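Local coordinates for protein endo-b-1,4-glucanase (Nasutitermes takasagoensis, PDB 1KS8) that probably cleaves internal beta-1,4-glucosidic linkages in cellulose and related beta-glucans, as an endoglucanase of glycosyl hydrolase family 9, at residues Ala152-Ala156 with Leu184-Ala188; Thr100-Ile104 with Tyr173-Leu177; Arg146-Leu151 with Arg192-Ser198; Thr49-Phe53 with Ala95-Ala99; Leu178-Arg182 with Leu222-Thr226. All coordinates share one frame; numbering follows the deposited sequence.

Contact 1: residues Ala152-Ala156 with Leu184-Ala188; sequences AGETA and LFDFA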
# COMPACT_ATOMS: atom_id res chain seq x y z
N ALA A 152 -4.52 -2.05 14.15
CA ALA A 152 -3.36 -2.35 14.99
C ALA A 152 -2.59 -3.55 14.43
O ALA A 152 -1.36 -3.57 14.45
CB ALA A 152 -3.82 -2.64 16.42
N GLY A 153 -3.33 -4.53 13.94
CA GLY A 153 -2.71 -5.72 13.37
C GLY A 153 -1.91 -5.43 12.11
O GLY A 153 -0.78 -5.90 11.98
N GLU A 154 -2.48 -4.67 11.18
CA GLU A 154 -1.76 -4.37 9.95
C GLU A 154 -0.53 -3.53 10.26
O GLU A 154 0.51 -3.70 9.64
CB GLU A 154 -2.66 -3.62 8.96
CG GLU A 154 -2.03 -3.45 7.58
CD GLU A 154 -1.71 -4.78 6.92
OE1 GLU A 154 -2.62 -5.64 6.85
OE2 GLU A 154 -0.56 -4.98 6.46
N THR A 155 -0.66 -2.62 11.23
CA THR A 155 0.47 -1.79 11.60
C THR A 155 1.56 -2.64 12.25
O THR A 155 2.75 -2.43 12.00
CB THR A 155 0.03 -0.66 12.55
OG1 THR A 155 -1.01 0.11 11.92
CG2 THR A 155 1.20 0.27 12.86
N ALA A 156 1.16 -3.61 13.06
CA ALA A 156 2.14 -4.49 13.70
C ALA A 156 2.87 -5.28 12.61
O ALA A 156 4.09 -5.50 12.69
CB ALA A 156 1.44 -5.45 14.65
N LEU A 184 1.78 -3.65 19.57
CA LEU A 184 0.57 -3.43 18.78
C LEU A 184 -0.17 -4.73 18.51
O LEU A 184 -1.40 -4.74 18.45
CB LEU A 184 0.91 -2.71 17.47
CG LEU A 184 1.10 -1.20 17.67
CD1 LEU A 184 1.73 -0.59 16.43
CD2 LEU A 184 -0.24 -0.55 17.98
N PHE A 185 0.56 -5.83 18.35
CA PHE A 185 -0.10 -7.11 18.13
C PHE A 185 -0.87 -7.51 19.38
O PHE A 185 -2.00 -7.97 19.30
CB PHE A 185 0.90 -8.22 17.80
CG PHE A 185 0.25 -9.57 17.67
CD1 PHE A 185 -0.58 -9.85 16.58
CD2 PHE A 185 0.40 -10.53 18.66
CE1 PHE A 185 -1.26 -11.07 16.50
CE2 PHE A 185 -0.27 -11.75 18.58
CZ PHE A 185 -1.10 -12.02 17.50
N ASP A 186 -0.24 -7.33 20.54
CA ASP A 186 -0.89 -7.67 21.80
C ASP A 186 -2.16 -6.84 21.95
O ASP A 186 -3.20 -7.34 22.36
CB ASP A 186 0.06 -7.41 22.97
CG ASP A 186 1.06 -8.53 23.16
OD1 ASP A 186 2.06 -8.32 23.88
OD2 ASP A 186 0.86 -9.63 22.59
N PHE A 187 -2.06 -5.56 21.61
CA PHE A 187 -3.21 -4.66 21.69
C PHE A 187 -4.32 -5.18 20.76
O PHE A 187 -5.47 -5.32 21.16
CB PHE A 187 -2.77 -3.24 21.29
CG PHE A 187 -3.91 -2.26 21.13
CD1 PHE A 187 -4.99 -2.26 22.00
CD2 PHE A 187 -3.86 -1.31 20.11
CE1 PHE A 187 -6.02 -1.32 21.86
CE2 PHE A 187 -4.88 -0.37 19.97
CZ PHE A 187 -5.96 -0.38 20.84
N ALA A 188 -3.95 -5.49 19.52
CA ALA A 188 -4.90 -5.99 18.53
C ALA A 188 -5.56 -7.30 18.94
O ALA A 188 -6.76 -7.50 18.75
CB ALA A 188 -4.21 -6.16 17.19

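Contact 2: residues Thr100-Ile104 with Tyr173-Leu177; sequences TDYFI and YSNNL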
# COMPACT_ATOMS: atom_id res chain seq x y z
N THR A 100 6.91 3.83 8.65
CA THR A 100 7.13 3.32 10.00
C THR A 100 7.53 4.39 11.02
O THR A 100 7.19 4.27 12.20
CB THR A 100 8.13 2.14 10.02
OG1 THR A 100 9.37 2.54 9.42
CG2 THR A 100 7.55 0.96 9.23
N ASP A 101 8.24 5.43 10.59
CA ASP A 101 8.60 6.49 11.52
C ASP A 101 7.31 7.11 12.04
O ASP A 101 7.19 7.48 13.21
CB ASP A 101 9.42 7.59 10.84
CG ASP A 101 10.89 7.24 10.71
OD1 ASP A 101 11.33 6.26 11.36
OD2 ASP A 101 11.60 7.95 9.97
N TYR A 102 6.32 7.21 11.15
CA TYR A 102 5.03 7.77 11.51
C TYR A 102 4.26 6.82 12.42
O TYR A 102 3.66 7.26 13.40
CB TYR A 102 4.22 8.07 10.24
CG TYR A 102 2.79 8.47 10.52
CD1 TYR A 102 2.48 9.71 11.09
CD2 TYR A 102 1.74 7.60 10.23
CE1 TYR A 102 1.16 10.07 11.36
CE2 TYR A 102 0.42 7.95 10.51
CZ TYR A 102 0.14 9.19 11.07
OH TYR A 102 -1.16 9.54 11.33
N PHE A 103 4.26 5.53 12.11
CA PHE A 103 3.55 4.58 12.95
C PHE A 103 4.08 4.62 14.38
O PHE A 103 3.32 4.45 15.34
CB PHE A 103 3.67 3.15 12.41
CG PHE A 103 3.16 2.99 11.01
CD1 PHE A 103 2.11 3.76 10.53
CD2 PHE A 103 3.72 2.03 10.17
CE1 PHE A 103 1.62 3.59 9.24
CE2 PHE A 103 3.25 1.85 8.87
CZ PHE A 103 2.20 2.63 8.41
N ILE A 104 5.38 4.83 14.53
CA ILE A 104 5.98 4.90 15.86
C ILE A 104 5.41 6.10 16.62
O ILE A 104 5.09 5.99 17.80
CB ILE A 104 7.52 5.00 15.76
CG1 ILE A 104 8.09 3.64 15.36
CG2 ILE A 104 8.11 5.44 17.10
CD1 ILE A 104 9.57 3.65 15.03
N TYR A 173 17.28 0.69 14.92
CA TYR A 173 15.94 1.01 14.44
C TYR A 173 15.13 -0.28 14.33
O TYR A 173 13.95 -0.31 14.67
CB TYR A 173 16.03 1.69 13.07
CG TYR A 173 14.70 2.22 12.57
CD1 TYR A 173 13.95 3.12 13.33
CD2 TYR A 173 14.19 1.82 11.33
CE1 TYR A 173 12.73 3.61 12.87
CE2 TYR A 173 12.97 2.31 10.87
CZ TYR A 173 12.25 3.20 11.64
OH TYR A 173 11.05 3.68 11.18
N SER A 174 15.77 -1.34 13.87
CA SER A 174 15.11 -2.63 13.74
C SER A 174 14.54 -3.08 15.09
O SER A 174 13.40 -3.53 15.16
CB SER A 174 16.10 -3.68 13.22
OG SER A 174 15.51 -4.96 13.17
N ASN A 175 15.34 -2.95 16.14
CA ASN A 175 14.90 -3.34 17.48
C ASN A 175 13.70 -2.50 17.93
O ASN A 175 12.75 -3.02 18.51
CB ASN A 175 16.04 -3.16 18.49
CG ASN A 175 17.14 -4.18 18.31
OD1 ASN A 175 18.19 -4.09 18.95
ND2 ASN A 175 16.91 -5.16 17.44
N ASN A 176 13.76 -1.21 17.65
CA ASN A 176 12.68 -0.29 18.01
C ASN A 176 11.40 -0.67 17.28
O ASN A 176 10.32 -0.72 17.88
CB ASN A 176 13.09 1.15 17.68
CG ASN A 176 12.03 2.16 18.06
OD1 ASN A 176 11.39 2.04 19.11
ND2 ASN A 176 11.86 3.18 17.23
N LEU A 177 11.52 -0.95 15.99
CA LEU A 177 10.37 -1.34 15.18
C LEU A 177 9.71 -2.59 15.76
O LEU A 177 8.49 -2.66 15.90
CB LEU A 177 10.82 -1.65 13.75
CG LEU A 177 11.25 -0.47 12.87
CD1 LEU A 177 11.94 -1.00 11.62
CD2 LEU A 177 10.03 0.37 12.50

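Contact 3: residues Arg146-Leu151 with Arg192-Ser198; sequences RPGSDL and RGKYSDS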
# COMPACT_ATOMS: atom_id res chain seq x y z
N ARG A 146 -12.04 1.61 22.70
CA ARG A 146 -12.45 1.69 21.30
C ARG A 146 -11.34 1.01 20.51
O ARG A 146 -10.46 1.67 19.96
CB ARG A 146 -12.57 3.15 20.87
CG ARG A 146 -13.67 3.92 21.58
CD ARG A 146 -13.56 5.41 21.27
NE ARG A 146 -14.77 6.14 21.65
CZ ARG A 146 -15.94 6.01 21.05
NH1 ARG A 146 -16.08 5.17 20.03
NH2 ARG A 146 -16.98 6.72 21.46
N PRO A 147 -11.37 -0.33 20.43
CA PRO A 147 -10.37 -1.13 19.72
C PRO A 147 -10.35 -1.07 18.19
O PRO A 147 -11.21 -0.47 17.56
CB PRO A 147 -10.63 -2.54 20.23
CG PRO A 147 -12.11 -2.54 20.37
CD PRO A 147 -12.39 -1.20 21.03
N GLY A 148 -9.33 -1.70 17.63
CA GLY A 148 -9.17 -1.75 16.18
C GLY A 148 -8.14 -2.81 15.85
O GLY A 148 -7.01 -2.49 15.50
N SER A 149 -8.55 -4.07 15.96
CA SER A 149 -7.67 -5.20 15.70
C SER A 149 -7.09 -5.20 14.29
O SER A 149 -5.93 -5.58 14.09
CB SER A 149 -8.41 -6.52 15.92
OG SER A 149 -8.94 -6.58 17.24
N ASP A 150 -7.89 -4.78 13.31
CA ASP A 150 -7.40 -4.75 11.94
C ASP A 150 -6.34 -3.67 11.74
O ASP A 150 -5.29 -3.94 11.15
CB ASP A 150 -8.56 -4.56 10.94
CG ASP A 150 -9.65 -3.62 11.44
OD1 ASP A 150 -9.48 -2.94 12.47
OD2 ASP A 150 -10.70 -3.56 10.76
N LEU A 151 -6.60 -2.47 12.24
CA LEU A 151 -5.65 -1.37 12.11
C LEU A 151 -4.37 -1.65 12.89
O LEU A 151 -3.27 -1.49 12.37
CB LEU A 151 -6.28 -0.07 12.61
CG LEU A 151 -5.36 1.15 12.70
CD1 LEU A 151 -4.86 1.53 11.31
CD2 LEU A 151 -6.13 2.31 13.32
N ARG A 192 -10.31 -7.00 20.91
CA ARG A 192 -10.92 -7.27 19.61
C ARG A 192 -11.99 -6.28 19.17
O ARG A 192 -12.87 -5.89 19.94
CB ARG A 192 -11.54 -8.68 19.63
CG ARG A 192 -10.58 -9.81 19.99
CD ARG A 192 -9.55 -10.06 18.90
NE ARG A 192 -8.68 -11.20 19.19
CZ ARG A 192 -9.04 -12.48 19.08
NH1 ARG A 192 -10.27 -12.80 18.68
NH2 ARG A 192 -8.18 -13.44 19.37
N GLY A 193 -11.92 -5.89 17.90
CA GLY A 193 -12.90 -4.96 17.35
C GLY A 193 -12.49 -4.39 16.00
O GLY A 193 -11.31 -4.42 15.64
N LYS A 194 -13.46 -3.87 15.26
CA LYS A 194 -13.21 -3.26 13.95
C LYS A 194 -12.79 -1.82 14.20
O LYS A 194 -13.50 -1.09 14.89
CB LYS A 194 -14.48 -3.27 13.10
CG LYS A 194 -15.07 -4.64 12.82
CD LYS A 194 -16.40 -4.50 12.08
CE LYS A 194 -17.04 -5.85 11.83
NZ LYS A 194 -18.37 -5.70 11.16
N TYR A 195 -11.67 -1.39 13.64
CA TYR A 195 -11.22 -0.02 13.87
C TYR A 195 -12.19 1.05 13.37
O TYR A 195 -12.27 2.12 13.96
CB TYR A 195 -9.83 0.22 13.26
CG TYR A 195 -9.85 0.82 11.87
CD1 TYR A 195 -10.15 0.04 10.75
CD2 TYR A 195 -9.57 2.17 11.67
CE1 TYR A 195 -10.19 0.60 9.47
CE2 TYR A 195 -9.61 2.74 10.40
CZ TYR A 195 -9.91 1.95 9.31
OH TYR A 195 -9.95 2.51 8.05
N SER A 196 -12.93 0.77 12.30
CA SER A 196 -13.86 1.77 11.79
C SER A 196 -15.13 1.92 12.63
O SER A 196 -15.97 2.77 12.34
CB SER A 196 -14.21 1.49 10.31
OG SER A 196 -14.77 0.21 10.11
N ASP A 197 -15.27 1.09 13.66
CA ASP A 197 -16.40 1.20 14.57
C ASP A 197 -15.94 2.15 15.68
O ASP A 197 -16.75 2.69 16.43
CB ASP A 197 -16.77 -0.16 15.19
CG ASP A 197 -17.60 -1.02 14.25
OD1 ASP A 197 -18.17 -0.48 13.28
OD2 ASP A 197 -17.70 -2.24 14.51
N SER A 198 -14.62 2.34 15.77
CA SER A 198 -14.03 3.23 16.76
C SER A 198 -13.74 4.58 16.10
O SER A 198 -14.19 5.62 16.57
CB SER A 198 -12.74 2.62 17.32
OG SER A 198 -13.03 1.41 18.01

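Contact 4: residues Thr49-Phe53 with Ala95-Ala99; sequences TGGYF and AVKWA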
# COMPACT_ATOMS: atom_id res chain seq x y z
N THR A 49 3.42 14.40 12.86
CA THR A 49 3.84 14.84 11.53
C THR A 49 4.55 13.71 10.78
O THR A 49 5.17 12.83 11.39
CB THR A 49 4.79 16.05 11.60
OG1 THR A 49 5.96 15.71 12.36
CG2 THR A 49 4.08 17.24 12.23
N GLY A 50 4.45 13.75 9.46
CA GLY A 50 5.08 12.73 8.65
C GLY A 50 4.06 11.77 8.06
O GLY A 50 2.87 12.08 7.99
N GLY A 51 4.52 10.60 7.66
CA GLY A 51 3.63 9.62 7.07
C GLY A 51 3.25 9.99 5.65
O GLY A 51 3.77 10.95 5.08
N TYR A 52 2.33 9.22 5.07
CA TYR A 52 1.88 9.45 3.71
C TYR A 52 0.44 9.93 3.59
O TYR A 52 -0.44 9.48 4.33
CB TYR A 52 1.95 8.15 2.89
CG TYR A 52 3.33 7.65 2.58
CD1 TYR A 52 4.15 8.31 1.67
CD2 TYR A 52 3.81 6.48 3.16
CE1 TYR A 52 5.40 7.83 1.34
CE2 TYR A 52 5.07 5.98 2.84
CZ TYR A 52 5.86 6.66 1.93
OH TYR A 52 7.10 6.18 1.59
N PHE A 53 0.22 10.85 2.67
CA PHE A 53 -1.13 11.31 2.38
C PHE A 53 -1.68 10.08 1.66
O PHE A 53 -0.95 9.42 0.91
CB PHE A 53 -1.11 12.52 1.45
CG PHE A 53 -0.63 13.78 2.11
CD1 PHE A 53 -1.21 14.22 3.29
CD2 PHE A 53 0.37 14.55 1.53
CE1 PHE A 53 -0.81 15.42 3.89
CE2 PHE A 53 0.78 15.75 2.11
CZ PHE A 53 0.18 16.19 3.29
N ALA A 95 11.36 4.58 1.63
CA ALA A 95 9.92 4.57 1.41
C ALA A 95 9.21 3.84 2.55
O ALA A 95 8.13 4.24 2.98
CB ALA A 95 9.60 3.92 0.08
N VAL A 96 9.82 2.77 3.03
CA VAL A 96 9.25 2.01 4.13
C VAL A 96 9.39 2.80 5.43
O VAL A 96 8.43 2.94 6.19
CB VAL A 96 9.97 0.65 4.28
CG1 VAL A 96 9.54 -0.03 5.58
CG2 VAL A 96 9.65 -0.24 3.09
N LYS A 97 10.58 3.35 5.66
CA LYS A 97 10.82 4.10 6.88
C LYS A 97 9.96 5.35 7.01
O LYS A 97 9.62 5.76 8.12
CB LYS A 97 12.31 4.48 6.97
CG LYS A 97 12.73 5.06 8.32
CD LYS A 97 14.24 5.12 8.43
CE LYS A 97 14.69 5.53 9.83
NZ LYS A 97 14.27 6.92 10.18
N TRP A 98 9.58 5.96 5.89
CA TRP A 98 8.75 7.15 5.96
C TRP A 98 7.43 6.79 6.64
O TRP A 98 6.86 7.58 7.38
CB TRP A 98 8.49 7.73 4.57
CG TRP A 98 7.98 9.13 4.65
CD1 TRP A 98 6.68 9.53 4.76
CD2 TRP A 98 8.77 10.32 4.73
NE1 TRP A 98 6.61 10.90 4.91
CE2 TRP A 98 7.89 11.41 4.89
CE3 TRP A 98 10.15 10.57 4.67
CZ2 TRP A 98 8.33 12.73 5.01
CZ3 TRP A 98 10.60 11.89 4.79
CH2 TRP A 98 9.69 12.95 4.96
N ALA A 99 6.95 5.58 6.37
CA ALA A 99 5.71 5.12 6.97
C ALA A 99 5.90 4.66 8.41
O ALA A 99 5.16 5.06 9.30
CB ALA A 99 5.12 3.98 6.13
O HOH W 1 7.27 10.01 8.42

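Contact 5: residues Leu178-Arg182 with Leu222-Thr226; sequences LTHAR and LYRAT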
# COMPACT_ATOMS: atom_id res chain seq x y z
N LEU A 178 10.53 -3.58 16.11
CA LEU A 178 10.02 -4.83 16.66
C LEU A 178 9.32 -4.65 18.00
O LEU A 178 8.31 -5.30 18.26
CB LEU A 178 11.16 -5.84 16.80
CG LEU A 178 10.75 -7.28 17.10
CD1 LEU A 178 9.82 -7.80 16.01
CD2 LEU A 178 11.99 -8.15 17.20
N THR A 179 9.85 -3.77 18.85
CA THR A 179 9.22 -3.53 20.15
C THR A 179 7.80 -3.03 19.94
O THR A 179 6.85 -3.53 20.55
CB THR A 179 10.02 -2.49 20.97
OG1 THR A 179 11.29 -3.03 21.32
CG2 THR A 179 9.26 -2.11 22.24
N HIS A 180 7.65 -2.05 19.06
CA HIS A 180 6.34 -1.49 18.76
C HIS A 180 5.43 -2.52 18.11
O HIS A 180 4.24 -2.57 18.40
CB HIS A 180 6.49 -0.27 17.84
CG HIS A 180 6.98 0.95 18.55
ND1 HIS A 180 6.15 1.75 19.31
CD2 HIS A 180 8.22 1.49 18.65
CE1 HIS A 180 6.86 2.73 19.84
NE2 HIS A 180 8.12 2.60 19.46
N ALA A 181 6.00 -3.35 17.24
CA ALA A 181 5.23 -4.39 16.56
C ALA A 181 4.63 -5.37 17.56
O ALA A 181 3.46 -5.72 17.47
CB ALA A 181 6.11 -5.13 15.56
N ARG A 182 5.44 -5.82 18.52
CA ARG A 182 4.96 -6.76 19.52
C ARG A 182 3.83 -6.19 20.36
O ARG A 182 2.84 -6.87 20.64
CB ARG A 182 6.10 -7.18 20.45
CG ARG A 182 7.23 -7.93 19.76
CD ARG A 182 8.20 -8.50 20.79
NE ARG A 182 9.30 -9.23 20.17
CZ ARG A 182 10.18 -9.96 20.85
NH1 ARG A 182 10.09 -10.06 22.17
NH2 ARG A 182 11.15 -10.59 20.21
N LEU A 222 5.21 -11.42 12.70
CA LEU A 222 5.98 -11.38 13.94
C LEU A 222 6.83 -12.63 14.08
O LEU A 222 7.95 -12.58 14.56
CB LEU A 222 5.05 -11.21 15.14
CG LEU A 222 4.73 -9.74 15.43
CD1 LEU A 222 3.59 -9.65 16.42
CD2 LEU A 222 5.98 -9.04 15.96
N TYR A 223 6.29 -13.77 13.65
CA TYR A 223 7.05 -15.01 13.72
C TYR A 223 8.27 -14.89 12.81
O TYR A 223 9.39 -15.23 13.19
CB TYR A 223 6.21 -16.21 13.28
CG TYR A 223 7.03 -17.48 13.14
CD1 TYR A 223 7.71 -18.01 14.24
CD2 TYR A 223 7.14 -18.12 11.91
CE1 TYR A 223 8.48 -19.16 14.11
CE2 TYR A 223 7.91 -19.28 11.78
CZ TYR A 223 8.58 -19.79 12.88
OH TYR A 223 9.34 -20.93 12.74
N ARG A 224 8.05 -14.39 11.60
CA ARG A 224 9.13 -14.23 10.64
C ARG A 224 10.22 -13.29 11.16
O ARG A 224 11.40 -13.52 10.92
CB ARG A 224 8.58 -13.69 9.31
CG ARG A 224 9.62 -13.62 8.21
CD ARG A 224 9.01 -13.15 6.90
NE ARG A 224 9.94 -13.35 5.79
CZ ARG A 224 9.61 -13.28 4.51
NH1 ARG A 224 8.36 -12.99 4.17
NH2 ARG A 224 10.52 -13.51 3.58
N ALA A 225 9.81 -12.25 11.88
CA ALA A 225 10.74 -11.26 12.41
C ALA A 225 11.43 -11.63 13.72
O ALA A 225 12.45 -11.03 14.07
CB ALA A 225 10.02 -9.93 12.57
N THR A 226 10.89 -12.61 14.43
CA THR A 226 11.46 -13.00 15.72
C THR A 226 11.90 -14.46 15.83
O THR A 226 12.77 -14.78 16.64
CB THR A 226 10.45 -12.76 16.85
OG1 THR A 226 9.31 -13.60 16.65
CG2 THR A 226 10.01 -11.30 16.86

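Contact 1: residues Ala152-Ala156 with Leu184-Ala188
With chi1 at -79°, L184 sets its CG beside the backbone N, while T155 holds CG2 anti to its own N; these two rotations bring L184 CD1 to 3.7 Å from T155 CG2, the side chains passing at a slant. The hydroxyl of T155 turns back to bond L151 O in its own helix, which leaves the methyl to meet the leucine. Nearer the root of L184, CB lies 4.0 Å from A156 CB. That same alanine methyl also presses on the backbone of F185, reaching its N at 3.8 Å. Further along, the packing rests on very small residues: A152 CB meets A188 CB at 3.6 Å and also touches F187 CD2 at the ring. G153 has no side chain, and A188 CB comes within 3.7 Å of G153 N.

Helices 149-165 and 171-190 form an antiparallel helical hairpin of the (alpha/alpha)6 fold, their short segments inclined at 158°. The alanines and the glycine allow the local axes to approach to 8.1 Å, and no hydrogen bond crosses between the segments. G153 lies close to E214, a calcium ligand in another structure of this protein, and F185 reaches A218, A219 and L222 of helix 212-226, the next long helix along the chain.

Contact 2: residues Thr100-Ile104 with Tyr173-Leu177
Y173 and I104 bury the most surface here, followed by T100. The tyrosine ring extends across the gap with CG anti to the backbone N (chi1 -173°) and delivers its hydroxyl to helix 89-106. There Y173 OH shares a hydrogen bond with T100 OG1 at 2.7 Å, the threonine oxygen lying at the ring edge, near its plane. D101 OD1 is also 2.6 Å from Y173 OH, but this bond is weak and not settled; the firmer partner of the D101 carboxylate is K97.

Between helices 89-106 and 171-190 of the (alpha/alpha)6 barrel, the local axes stay 11.5 Å apart and are inclined at 50°, a spacing bridged by long side chains. I104 spans it from its side: CD1 meets Y173 CE1 at 3.8 Å and comes to N176 ND2, the isoleucine and asparagine reaching in from opposite directions. L177 covers one face of the Y173 ring with CG, offset toward the rim, and packs CD2 3.6 Å from T100 CB, the leucine and threonine nearly perpendicular. A162 of helix 149-165 touches both T100 and L177, while the Y173 ring also takes a cation-pi contact from K97 and meets F166 edge-to-face.

Contact 3: residues Arg146-Leu151 with Arg192-Ser198
D150 and Y195 meet nearly at right angles, the carboxylate plane turned 73° from the ring, with the carboxylate oxygens at the ring edge. D150 OD1 is gripped twice. Y195 N reaches its syn lone pair at 2.9 Å, and L151 N comes from the anti side, well out of the carboxylate plane, also at 2.9 Å. The other oxygen, OD2, bonds S208 OG, so the group is held from both ends. L151 also crosses Y195 at about a right angle, packing CB to CB at 3.6 Å.

S149 follows G148, the N-cap of helix 149-165, and pairs with G193 in both directions: S149 N donates to G193 O at 2.8 Å, and G193 N donates to S149 OG at 3.1 Å. S149 OG bonds A188 O as well. Beside this pair P147 CG rests 3.5 Å from R192 O, lying against the bare backbone of G193. At the far end S198 OG donates to P147 O at 2.7 Å, in the carbonyl plane and on a lone pair.

The connection after helix 171-190 is thus tied to the start of helix 149-165. I142 of strand 139-142 packs on L151 and S198. From helix 212-226, L215 touches R192 and E214 touches D150; E214 is a calcium ligand in another structure of this protein, though no calcium is bound here.

Contact 4: residues Thr49-Phe53 with Ala95-Ala99
W98 leaves helix 89-106 with its CG anti to the backbone N (chi1 -164°) and runs past one face of the Y52 ring to the backbone of G51. Its CB starts against the phenol end of that tyrosine, 3.6 Å from Y52 OH. Beyond CG, CD1 lies against that face, over its centre and 4.0 Å from the ring plane, the five-membered ring and the phenol being inclined at 45°. The next atom, NE1, donates to G51 O at 2.8 Å. G51 O lies exactly in the indole plane, but the bond is bent, and the donor stands well above the carbonyl plane of G51. Outside the two segments the indole is met by P25, and R20 makes a cation-pi contact with it.

Y52 answers in the reverse direction. Its CE2 packs 3.9 Å from A99 CB, and its OH donates to A95 O at 2.6 Å, in the carbonyl plane and on a lone pair. A95 O is 3.8 Å from A99 N, which instead bonds weakly to V96 O, so the tyrosine serves a helical carbonyl where the regular bond is stretched. A water over one face of the indole completes the join: it accepts from G51 N at 2.9 Å and donates to W98 O. Both G50 and G51 have positive phi, a conformation glycine adopts easily.

This loop between helix 5-18 and strand 60-61 is thereby fastened to the side of helix 89-106. G51 shares backbone hydrogen bonding with S21, and A69 of helix 62-78 packs on A99.

Contact 5: residues Leu178-Arg182 with Leu222-Thr226
L222 O is gripped by T226 twice, by OG1 at 2.7 Å and weakly by the backbone N of the same residue. The hydroxyl comes in tilted from the carbonyl plane, and OG1 bonds D228 N in turn, which ties the last turn of helix 212-226 to the chain that follows. With chi1 at 64°, OG1 sits between the backbone N and the carbonyl carbon of T226, and the methyl CG2 is left to face helix 171-190.

That methyl fits between two side chains. L178 CD1 lies 3.6 Å from T226 CG2, and on another flank R182 NH2 meets it at the same 3.6 Å, the arginine and threonine approaching from opposite directions. R182 runs extended from CG to NE along the edge of the contact, and its NE is buried here with no partner in the model. Closer to the helix, L222 places CD2 against two side chains of the other segment: it touches A181 CB at 3.9 Å and L178 CD1 at 4.0 Å. A225, nearly one turn further on, brings CB to L178 CD1 as well.

No hydrogen bond crosses; it is apolar packing between two helices whose local axes run 11.2 Å apart, inclined at 148° and so roughly antiparallel, in the (alpha/alpha)6 fold. Y231 of helix 229-241 closes over R182, L222 and T226 together. On helix 149-165, L159 touches A181 and S163 touches A225, so that helix packs against both partners of this contact.

In the fold
Helix 171-190 joins three of the five contacts: it gives one piece after another to contact 2 (173-177), contact 5 (178-182) and contact 1 (184-188), whose centres lie 10 to 13 Å apart and which touch one another. Helix 149-165 serves contacts 1 and 3, and helix 89-106 serves contacts 2 and 4. Along the chain contact 4 closes first; contact 1 is nested inside the loop closed by contact 3, contact 2 crosses both, and contact 5 follows contact 2 in series while crossing contacts 1 and 3. Contacts 1, 2 and 5 pack helices of the (alpha/alpha)6 barrel on one another; contacts 3 and 4, about 22 Å apart, fasten loops to it.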